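PDB 3VWC: serine protease inhibitor 1, which probably inhibits serine-type endopeptidases, as a compact beta-trefoil protein of the I66 peptidase inhibitor family. Local coordinates for residues V99-A102 against S103-H106; F72-L75 against L76-E80; V18-P21 against L22-R26. One frame throughout, in Å; residues are numbered along the deposited sequence.

Interaction 1. Residues V99-A102 against S103-H106; sequences VVNA and STEH
Two first torsions bring Asn101 and Thr104 together. In Asn101 the CB-CG bond runs opposite the backbone N (chi1 -161°), which sends the side chain over the turn that follows; in Thr104 a chi1 of 69° sets OG1 between the backbone N and the carbonyl carbon, facing back to the strand. Asn101 CB and Thr104 OG1 consequently approach to 3.1 Å, the two side chains crossing obliquely, and Asn101 CG lies 4.0 Å from Thr104 N. The same hydroxyl oxygen also receives a bond from within the turn, His106 N to Thr104 OG1 at 3.3 Å, a weak one that adds to the closure of the turn.

The backbone supplies the firm part of the contact. Asn101 N donates to His106 O at 2.8 Å, nearly straight at 167°, and Asn101 O accepts Glu105 N at 3.0 Å. That oxygen also has Glu105 CA 3.3 Å away as a CA-H...O contact, so one carbonyl is approached twice by one residue. Beside these bonds, Val100 CG1 rests 3.7 Å from Glu105 O, an apolar methyl against a turn carbonyl.

Asn101 is buried against Trp84 and Asp81, whereas Ala102, Ser103 and Glu105 are exposed; Ser103 OG is held by a hydrogen bond to Asp81 OD1, outside the turn. Ala102, Ser103 and Thr104 have helical backbone angles, and Glu105 then takes a positive phi that turns the chain back. Four residues thus separate Asn101 from His106, with an alpha turn from Asn101 O to Glu105 N inside the closing bond: this is a 4:6 beta-hairpin loop, here joining strands 96-101 and 107-109 of the trefoil.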
ATOM      1  N   VAL A  99       6.282   2.742  -1.006  1.00  8.50           N
ATOM      2  CA  VAL A  99       5.895   2.436   0.383  1.00  9.45           C
ATOM      3  C   VAL A  99       6.769   1.278   0.820  1.00 10.62           C
ATOM      4  O   VAL A  99       6.606   0.153   0.310  1.00  9.36           O
ATOM      5  CB  VAL A  99       4.390   2.042   0.489  1.00  9.83           C
ATOM      6  CG1 VAL A  99       4.042   1.804   1.945  1.00 10.90           C
ATOM      7  CG2 VAL A  99       3.537   3.125  -0.109  1.00 11.67           C
ATOM      8  N   VAL A 100       7.739   1.534   1.728  1.00  9.17           N
ATOM      9  CA  VAL A 100       8.742   0.543   2.103  1.00 10.16           C
ATOM     10  C   VAL A 100       8.716   0.284   3.612  1.00 11.30           C
ATOM     11  O   VAL A 100       8.629   1.198   4.403  1.00 11.81           O
ATOM     12  CB  VAL A 100      10.177   0.991   1.687  1.00  9.61           C
ATOM     13  CG1 VAL A 100      11.207  -0.053   2.108  1.00 15.42           C
ATOM     14  CG2 VAL A 100      10.224   1.089   0.167  1.00 12.31           C
ATOM     15  N   ASN A 101       8.679  -0.983   4.012  1.00 11.21           N
ATOM     16  CA  ASN A 101       8.546  -1.242   5.455  1.00 12.42           C
ATOM     17  C   ASN A 101       9.792  -0.705   6.189  1.00 14.12           C
ATOM     18  O   ASN A 101      10.913  -1.051   5.802  1.00 13.44           O
ATOM     19  CB  ASN A 101       8.359  -2.753   5.715  1.00 12.92           C
ATOM     20  CG  ASN A 101       7.780  -3.013   7.068  1.00 14.21           C
ATOM     21  OD1 ASN A 101       6.543  -3.090   7.246  1.00 14.46           O
ATOM     22  ND2 ASN A 101       8.664  -3.311   8.005  1.00 11.27           N
ATOM     23  N   ALA A 102       9.566  -0.032   7.314  1.00 15.22           N
ATOM     24  CA  ALA A 102      10.662   0.568   8.095  1.00 14.09           C
ATOM     25  C   ALA A 102      11.598  -0.462   8.742  1.00 17.69           C
ATOM     26  O   ALA A 102      12.798  -0.187   8.928  1.00 19.66           O
ATOM     27  CB  ALA A 102      10.104   1.497   9.144  1.00 16.55           C
ATOM     28  N   SER A 103      11.052  -1.624   9.110  1.00 15.12           N
ATOM     29  CA  SER A 103      11.841  -2.657   9.758  1.00 20.20           C
ATOM     30  C   SER A 103      12.322  -3.768   8.829  1.00 20.60           C
ATOM     31  O   SER A 103      13.492  -4.178   8.903  1.00 20.69           O
ATOM     32  CB  SER A 103      11.116  -3.179  11.002  1.00 20.91           C
ATOM     33  OG  SER A 103       9.849  -3.694  10.639  1.00 20.12           O
ATOM     34  N   THR A 104      11.480  -4.210   7.873  1.00 15.15           N
ATOM     35  CA  THR A 104      11.867  -5.323   7.020  1.00 17.30           C
ATOM     36  C   THR A 104      12.584  -4.890   5.739  1.00 12.69           C
ATOM     37  O   THR A 104      13.207  -5.709   5.068  1.00 17.56           O
ATOM     38  CB  THR A 104      10.674  -6.202   6.625  1.00 17.74           C
ATOM     39  OG1 THR A 104       9.825  -5.454   5.731  1.00 13.04           O
ATOM     40  CG2 THR A 104       9.852  -6.614   7.851  1.00 16.63           C
ATOM     41  N   GLU A 105      12.406  -3.622   5.369  1.00 13.56           N
ATOM     42  CA  GLU A 105      12.974  -3.033   4.174  1.00 15.54           C
ATOM     43  C   GLU A 105      12.387  -3.561   2.864  1.00 14.25           C
ATOM     44  O   GLU A 105      12.946  -3.344   1.785  1.00 17.24           O
ATOM     45  CB  GLU A 105      14.517  -3.076   4.186  1.00 16.66           C
ATOM     46  CG  GLU A 105      15.076  -2.453   5.452  1.00 21.55           C
ATOM     47  CD  GLU A 105      16.584  -2.426   5.473  1.00 34.36           C
ATOM     48  OE1 GLU A 105      17.213  -3.097   4.617  1.00 31.69           O
ATOM     49  OE2 GLU A 105      17.128  -1.722   6.349  1.00 34.90           O
ATOM     50  N   HIS A 106      11.209  -4.192   2.967  1.00 12.29           N
ATOM     51  CA  HIS A 106      10.512  -4.706   1.788  1.00 11.93           C
ATOM     52  C   HIS A 106       9.319  -3.802   1.554  1.00  9.47           C
ATOM     53  O   HIS A 106       8.703  -3.299   2.496  1.00 10.67           O
ATOM     54  CB  HIS A 106      10.038  -6.121   2.066  1.00 11.73           C
ATOM     55  CG  HIS A 106      11.146  -7.109   2.183  1.00 18.62           C
ATOM     56  ND1 HIS A 106      10.928  -8.461   2.361  1.00 18.09           N
ATOM     57  CD2 HIS A 106      12.486  -6.942   2.133  1.00 15.16           C
ATOM     58  CE1 HIS A 106      12.094  -9.083   2.420  1.00 20.07           C
ATOM     59  NE2 HIS A 106      13.057  -8.189   2.261  1.00 15.57           N
TER

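Interaction 2. Residues F72-L75 against L76-E80; sequences FADL and LGNME
An Asx turn, extended by further bonds to the same carboxylate, organises the chain where it leaves strand 70-73: Asp74 reaches forward over the residues that follow and collects their backbone N-H groups. Its chi1 of -176°, with CG opposite the backbone N, carries the carboxylate into the bend formed by 76-80. OD1 accepts Gly77 N at 2.8 Å and, weakly, Leu76 N at 3.1 Å, the latter being the bond that closes the Asx turn. OD2 takes Met79 N at 2.9 Å. Neither of the two stronger donors lies in the carboxylate plane: Gly77 N is 39° out of it and Met79 N 50°, on opposite faces, so the chain passes from one side of the carboxylate to the other. Asp74 is modelled in two conformations, and these bonds belong to one of them.

Gly77 has a positive phi at which a side chain would press on the preceding carbonyl; this turn redirects the chain after Gly77 toward Met79, whose N-H then reaches OD2.

Met79 lays its CB and CG across one face of the carboxylate, the same face that its N-H approaches. Met79 CG lies 3.2 Å from Asp74 CG, while SD continues to Asp74 CB at 3.6 Å, the two side chains running past each other in opposite directions. A bend at the last torsion then brings Met79 CE within 4.3 Å of Phe72 CB. Met79 also touches Pro30 and Gln67 of strand 62-67.

Both oxygens of a buried carboxylate are therefore met by backbone donors, while Lys82 makes only a long, weak ion pair with OD2. The geometry is consistent with an ionised Asp74 whose negative charge is stabilised mainly by peptide N-H dipoles, with the methionine chain covering one face.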
ATOM      1  N   PHE A  72      -1.318  -7.288   4.531  1.00 10.95           N
ATOM      2  CA  PHE A  72      -2.636  -7.511   5.192  1.00 10.83           C
ATOM      3  C   PHE A  72      -3.015  -6.362   6.096  1.00 11.12           C
ATOM      4  O   PHE A  72      -2.126  -5.670   6.589  1.00 13.70           O
ATOM      5  CB  PHE A  72      -2.572  -8.724   6.110  1.00 11.67           C
ATOM      6  CG  PHE A  72      -2.326 -10.040   5.393  1.00  9.40           C
ATOM      7  CD1 PHE A  72      -3.406 -10.904   5.185  1.00 10.42           C
ATOM      8  CD2 PHE A  72      -1.045 -10.509   5.148  1.00  9.72           C
ATOM      9  CE1 PHE A  72      -3.163 -12.171   4.624  1.00 10.07           C
ATOM     10  CE2 PHE A  72      -0.759 -11.791   4.621  1.00 11.06           C
ATOM     11  CZ  PHE A  72      -1.843 -12.652   4.384  1.00  8.22           C
ATOM     12  N   ALA A  73      -4.308  -6.217   6.333  1.00 10.00           N
ATOM     13  CA  ALA A  73      -4.820  -5.467   7.464  1.00 10.15           C
ATOM     14  C   ALA A  73      -4.857  -6.334   8.723  1.00 13.27           C
ATOM     15  O   ALA A  73      -5.274  -7.521   8.689  1.00 14.99           O
ATOM     16  CB  ALA A  73      -6.139  -4.889   7.143  1.00 10.45           C
ATOM     17  N   ASP A  74      -4.334  -5.774   9.820  1.00 15.84           N
ATOM     18  CA  ASP A  74      -4.234  -6.509  11.107  0.70 17.89           C
ATOM     19  C   ASP A  74      -5.488  -6.210  11.917  1.00 19.67           C
ATOM     20  O   ASP A  74      -5.727  -5.076  12.343  1.00 17.63           O
ATOM     21  CB  ASP A  74      -2.962  -6.119  11.882  0.70 15.04           C
ATOM     22  CG  ASP A  74      -2.757  -6.916  13.185  0.70 13.06           C
ATOM     23  OD1 ASP A  74      -3.523  -7.875  13.450  0.70 15.24           O
ATOM     24  OD2 ASP A  74      -1.862  -6.484  13.974  0.70 15.07           O
ATOM     25  N   LEU A  75      -6.346  -7.215  12.014  1.00 20.09           N
ATOM     26  CA  LEU A  75      -7.575  -7.086  12.757  1.00 21.54           C
ATOM     27  C   LEU A  75      -7.365  -7.503  14.214  1.00 25.59           C
ATOM     28  O   LEU A  75      -8.115  -7.067  15.059  1.00 28.16           O
ATOM     29  CB  LEU A  75      -8.717  -7.889  12.079  1.00 19.28           C
ATOM     30  CG  LEU A  75      -9.485  -7.101  11.002  1.00 20.59           C
ATOM     31  CD1 LEU A  75      -8.562  -6.627   9.891  1.00 26.04           C
ATOM     32  CD2 LEU A  75     -10.620  -7.943  10.404  1.00 20.25           C
ATOM     33  N   LEU A  76      -6.447  -8.440  14.475  1.00 24.47           N
ATOM     34  CA  LEU A  76      -6.288  -9.018  15.839  1.00 26.45           C
ATOM     35  C   LEU A  76      -5.401  -8.170  16.739  1.00 30.32           C
ATOM     36  O   LEU A  76      -5.622  -8.113  17.976  1.00 28.40           O
ATOM     37  CB  LEU A  76      -5.751 -10.465  15.777  1.00 30.47           C
ATOM     38  CG  LEU A  76      -5.552 -11.177  17.124  1.00 30.72           C
ATOM     39  CD1 LEU A  76      -6.904 -11.369  17.821  1.00 33.89           C
ATOM     40  CD2 LEU A  76      -4.809 -12.506  16.985  1.00 34.49           C
ATOM     41  N   GLY A  77      -4.345  -7.607  16.140  1.00 25.03           N
ATOM     42  CA  GLY A  77      -3.440  -6.669  16.807  1.00 24.35           C
ATOM     43  C   GLY A  77      -2.069  -7.241  17.031  1.00 18.51           C
ATOM     44  O   GLY A  77      -1.206  -6.598  17.608  1.00 24.82           O
ATOM     45  N   ASN A  78      -1.881  -8.509  16.682  1.00 28.88           N
ATOM     46  CA  ASN A  78      -0.618  -9.155  16.989  1.00 28.55           C
ATOM     47  C   ASN A  78       0.430  -9.133  15.857  1.00 29.14           C
ATOM     48  O   ASN A  78       1.435  -9.837  15.942  1.00 30.62           O
ATOM     49  CB  ASN A  78      -0.871 -10.597  17.477  1.00 31.16           C
ATOM     50  CG  ASN A  78      -1.569 -11.457  16.427  1.00 34.71           C
ATOM     51  OD1 ASN A  78      -2.053 -10.945  15.406  1.00 34.24           O
ATOM     52  ND2 ASN A  78      -1.619 -12.773  16.670  1.00 36.34           N
ATOM     53  N   MET A  79       0.188  -8.374  14.787  1.00 22.03           N
ATOM     54  CA  MET A  79       1.131  -8.308  13.673  1.00 24.88           C
ATOM     55  C   MET A  79       2.249  -7.295  13.913  1.00 22.06           C
ATOM     56  O   MET A  79       2.026  -6.170  14.372  1.00 24.62           O
ATOM     57  CB  MET A  79       0.406  -8.005  12.355  1.00 23.99           C
ATOM     58  CG  MET A  79      -0.670  -9.049  12.010  1.00 21.83           C
ATOM     59  SD  MET A  79      -1.287  -8.857  10.325  1.00 21.86           S
ATOM     60  CE  MET A  79       0.101  -9.520   9.433  1.00 23.22           C
ATOM     61  N   GLU A  80       3.454  -7.728  13.585  1.00 22.46           N
ATOM     62  CA  GLU A  80       4.622  -6.901  13.758  1.00 21.22           C
ATOM     63  C   GLU A  80       4.868  -6.103  12.487  1.00 21.95           C
ATOM     64  O   GLU A  80       4.214  -6.310  11.447  1.00 22.82           O
ATOM     65  CB  GLU A  80       5.844  -7.764  14.088  1.00 25.58           C
ATOM     66  CG  GLU A  80       5.833  -8.330  15.529  1.00 29.86           C
ATOM     67  CD  GLU A  80       5.574  -7.253  16.617  1.00 42.56           C
ATOM     68  OE1 GLU A  80       6.389  -6.305  16.750  1.00 41.95           O
ATOM     69  OE2 GLU A  80       4.574  -7.370  17.371  1.00 49.79           O
TER

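Interaction 3. Residues V18-P21 against L22-R26; sequences VGRP and LAEDR
Arg20 and Glu24, with the buried Pro21, form the tight half of this contact, a two-pronged salt bridge made side-on. Arg20 NE donates to Glu24 OE2 at 3.0 Å, almost straight at 170°, and Arg20 NH2 donates to Glu24 OE1 at 2.8 Å; each oxygen uses its syn lone pair. The carboxylate meets the guanidinium at its edge, OE2 in the guanidinium plane and OE1 tilted from it; with the planes 31° apart, the two groups are distinctly twisted. A bend at Arg20 chi3 (68°) turns NE back toward Glu24; ahead of the bend, Arg20 CG lies 3.5 Å from Glu24 OE2, and Pro21 CD approaches that oxygen to 4.0 Å.

The outer half is looser. Leu22 and Ala23 are exposed; Ala23 meets Pro21 mainly through its backbone, and Leu22 reaches Asn40. Here a water donates to Glu24 OE1 at 2.8 Å and weakly to Pro21 O at 3.3 Å.

Further in, Arg20 NH1 donates to Cys59 O, and Lys60 NZ is bonded to the carbonyls of Arg20 and Pro21. The bridge is thus tied to the end of strand 54-59 and lies against strand 31-35, whose Lys31 touches both Arg20 and Glu24.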
ATOM      1  N   VAL A  18      -6.343   0.327  -4.435  1.00 10.51           N
ATOM      2  CA  VAL A  18      -5.833  -0.664  -3.507  0.80 10.52           C
ATOM      3  C   VAL A  18      -6.611  -0.601  -2.175  1.00 11.79           C
ATOM      4  O   VAL A  18      -6.897   0.498  -1.685  1.00 11.32           O
ATOM      5  CB  VAL A  18      -4.347  -0.313  -3.285  0.80 10.34           C
ATOM      6  CG1 VAL A  18      -3.713  -1.208  -2.239  0.80 13.27           C
ATOM      7  CG2 VAL A  18      -3.609  -0.378  -4.630  0.80 11.70           C
ATOM      8  N   GLY A  19      -7.003  -1.752  -1.628  1.00 11.09           N
ATOM      9  CA  GLY A  19      -7.667  -1.723  -0.326  1.00  9.93           C
ATOM     10  C   GLY A  19      -8.435  -3.013  -0.113  1.00 11.19           C
ATOM     11  O   GLY A  19      -7.951  -4.096  -0.470  1.00 12.21           O
ATOM     12  N   ARG A  20      -9.618  -2.912   0.503  1.00 10.45           N
ATOM     13  CA  ARG A  20     -10.359  -4.082   0.918  1.00 12.97           C
ATOM     14  C   ARG A  20     -11.704  -4.074   0.231  1.00 12.85           C
ATOM     15  O   ARG A  20     -12.335  -3.025   0.095  1.00 16.16           O
ATOM     16  CB  ARG A  20     -10.463  -4.105   2.449  1.00 12.40           C
ATOM     17  CG  ARG A  20      -9.160  -4.441   3.153  1.00 12.41           C
ATOM     18  CD  ARG A  20      -9.145  -4.049   4.642  1.00 14.44           C
ATOM     19  NE  ARG A  20     -10.094  -4.890   5.406  1.00 15.32           N
ATOM     20  CZ  ARG A  20     -10.384  -4.704   6.693  1.00 16.65           C
ATOM     21  NH1 ARG A  20      -9.847  -3.708   7.387  1.00 21.39           N
ATOM     22  NH2 ARG A  20     -11.270  -5.508   7.287  1.00 18.43           N
ATOM     23  N   PRO A  21     -12.173  -5.269  -0.182  1.00 16.36           N
ATOM     24  CA  PRO A  21     -13.443  -5.355  -0.922  1.00 18.57           C
ATOM     25  C   PRO A  21     -14.651  -5.277   0.018  1.00 18.91           C
ATOM     26  O   PRO A  21     -14.474  -5.271   1.232  1.00 18.73           O
ATOM     27  CB  PRO A  21     -13.378  -6.763  -1.529  1.00 17.62           C
ATOM     28  CG  PRO A  21     -12.615  -7.549  -0.554  1.00 20.87           C
ATOM     29  CD  PRO A  21     -11.515  -6.576  -0.058  1.00 16.07           C
ATOM     30  N   LEU A  22     -15.861  -5.220  -0.564  1.00 21.10           N
ATOM     31  CA  LEU A  22     -17.100  -5.080   0.222  1.00 25.44           C
ATOM     32  C   LEU A  22     -17.371  -6.343   1.051  1.00 23.90           C
ATOM     33  O   LEU A  22     -17.755  -6.242   2.210  1.00 28.73           O
ATOM     34  CB  LEU A  22     -18.299  -4.769  -0.697  1.00 28.95           C
ATOM     35  CG  LEU A  22     -19.589  -4.304   0.008  1.00 38.36           C
ATOM     36  CD1 LEU A  22     -19.425  -2.894   0.587  1.00 43.26           C
ATOM     37  CD2 LEU A  22     -20.812  -4.378  -0.925  1.00 40.25           C
ATOM     38  N   ALA A  23     -17.075  -7.518   0.505  1.00 24.57           N
ATOM     39  CA  ALA A  23     -17.341  -8.767   1.236  1.00 26.89           C
ATOM     40  C   ALA A  23     -16.093  -9.304   1.906  1.00 23.76           C
ATOM     41  O   ALA A  23     -15.152  -9.701   1.224  1.00 24.70           O
ATOM     42  CB  ALA A  23     -17.915  -9.829   0.314  1.00 27.83           C
ATOM     43  N   GLU A  24     -16.117  -9.378   3.232  1.00 20.04           N
ATOM     44  CA  GLU A  24     -15.118 -10.161   3.947  1.00 20.70           C
ATOM     45  C   GLU A  24     -15.854 -10.963   5.011  1.00 21.21           C
ATOM     46  O   GLU A  24     -16.917 -10.559   5.483  1.00 24.32           O
ATOM     47  CB  GLU A  24     -14.070  -9.245   4.593  1.00 20.18           C
ATOM     48  CG  GLU A  24     -13.174  -8.491   3.588  1.00 21.55           C
ATOM     49  CD  GLU A  24     -12.313  -7.423   4.282  1.00 22.68           C
ATOM     50  OE1 GLU A  24     -12.776  -6.854   5.280  1.00 23.73           O
ATOM     51  OE2 GLU A  24     -11.137  -7.250   3.896  1.00 25.02           O
ATOM     52  N   ASP A  25     -15.285 -12.077   5.419  1.00 20.96           N
ATOM     53  CA  ASP A  25     -15.953 -12.789   6.499  1.00 26.81           C
ATOM     54  C   ASP A  25     -15.707 -12.143   7.869  1.00 26.20           C
ATOM     55  O   ASP A  25     -14.910 -11.195   8.002  1.00 24.82           O
ATOM     56  CB  ASP A  25     -15.661 -14.278   6.444  1.00 30.43           C
ATOM     57  CG  ASP A  25     -14.263 -14.619   6.863  1.00 25.12           C
ATOM     58  OD1 ASP A  25     -13.781 -14.002   7.834  1.00 34.98           O
ATOM     59  OD2 ASP A  25     -13.715 -15.619   6.328  1.00 31.39           O
ATOM     60  N   ARG A  26     -16.457 -12.589   8.868  1.00 23.48           N
ATOM     61  CA  ARG A  26     -16.505 -11.941  10.170  1.00 24.36           C
ATOM     62  C   ARG A  26     -15.356 -12.276  11.150  1.00 24.84           C
ATOM     63  O   ARG A  26     -15.317 -11.778  12.287  1.00 30.21           O
ATOM     64  CB  ARG A  26     -17.849 -12.256  10.833  1.00 25.36           C
ATOM     65  CG  ARG A  26     -19.075 -11.737  10.095  1.00 36.33           C
ATOM     66  CD  ARG A  26     -20.054 -11.114  11.096  1.00 48.12           C
ATOM     67  NE  ARG A  26     -19.571  -9.819  11.577  1.00 58.91           N
ATOM     68  CZ  ARG A  26     -20.067  -8.641  11.201  1.00 63.29           C
ATOM     69  NH1 ARG A  26     -21.106  -8.585  10.372  1.00 62.51           N
ATOM     70  NH2 ARG A  26     -19.529  -7.516  11.661  1.00 63.93           N
TER
HETATM   71  O   HOH W   1     -14.577  -4.840   4.551  1.00 42.24           O

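In the fold
From the N terminus the contacts come in the order 3, 2, 1, strictly in series, with none nested in or crossing another. Interaction 3 shapes the loop between strands 18-19 and 31-35; interaction 2 follows strand 70-73 on the way to 84-88; interaction 1 closes the hairpin loop between 96-101 and 107-109. Interactions 3 and 2 meet in space: Ala73 CB lies 3.9 Å from Arg20 NH1, with strand 31-35 between their strands in the sheet. Interactions 1 and 2 do not touch, their nearest atoms being about 6 Å apart, while interactions 1 and 3 lie on opposite sides of the chain's centre. All three reach the same antiparallel sheet.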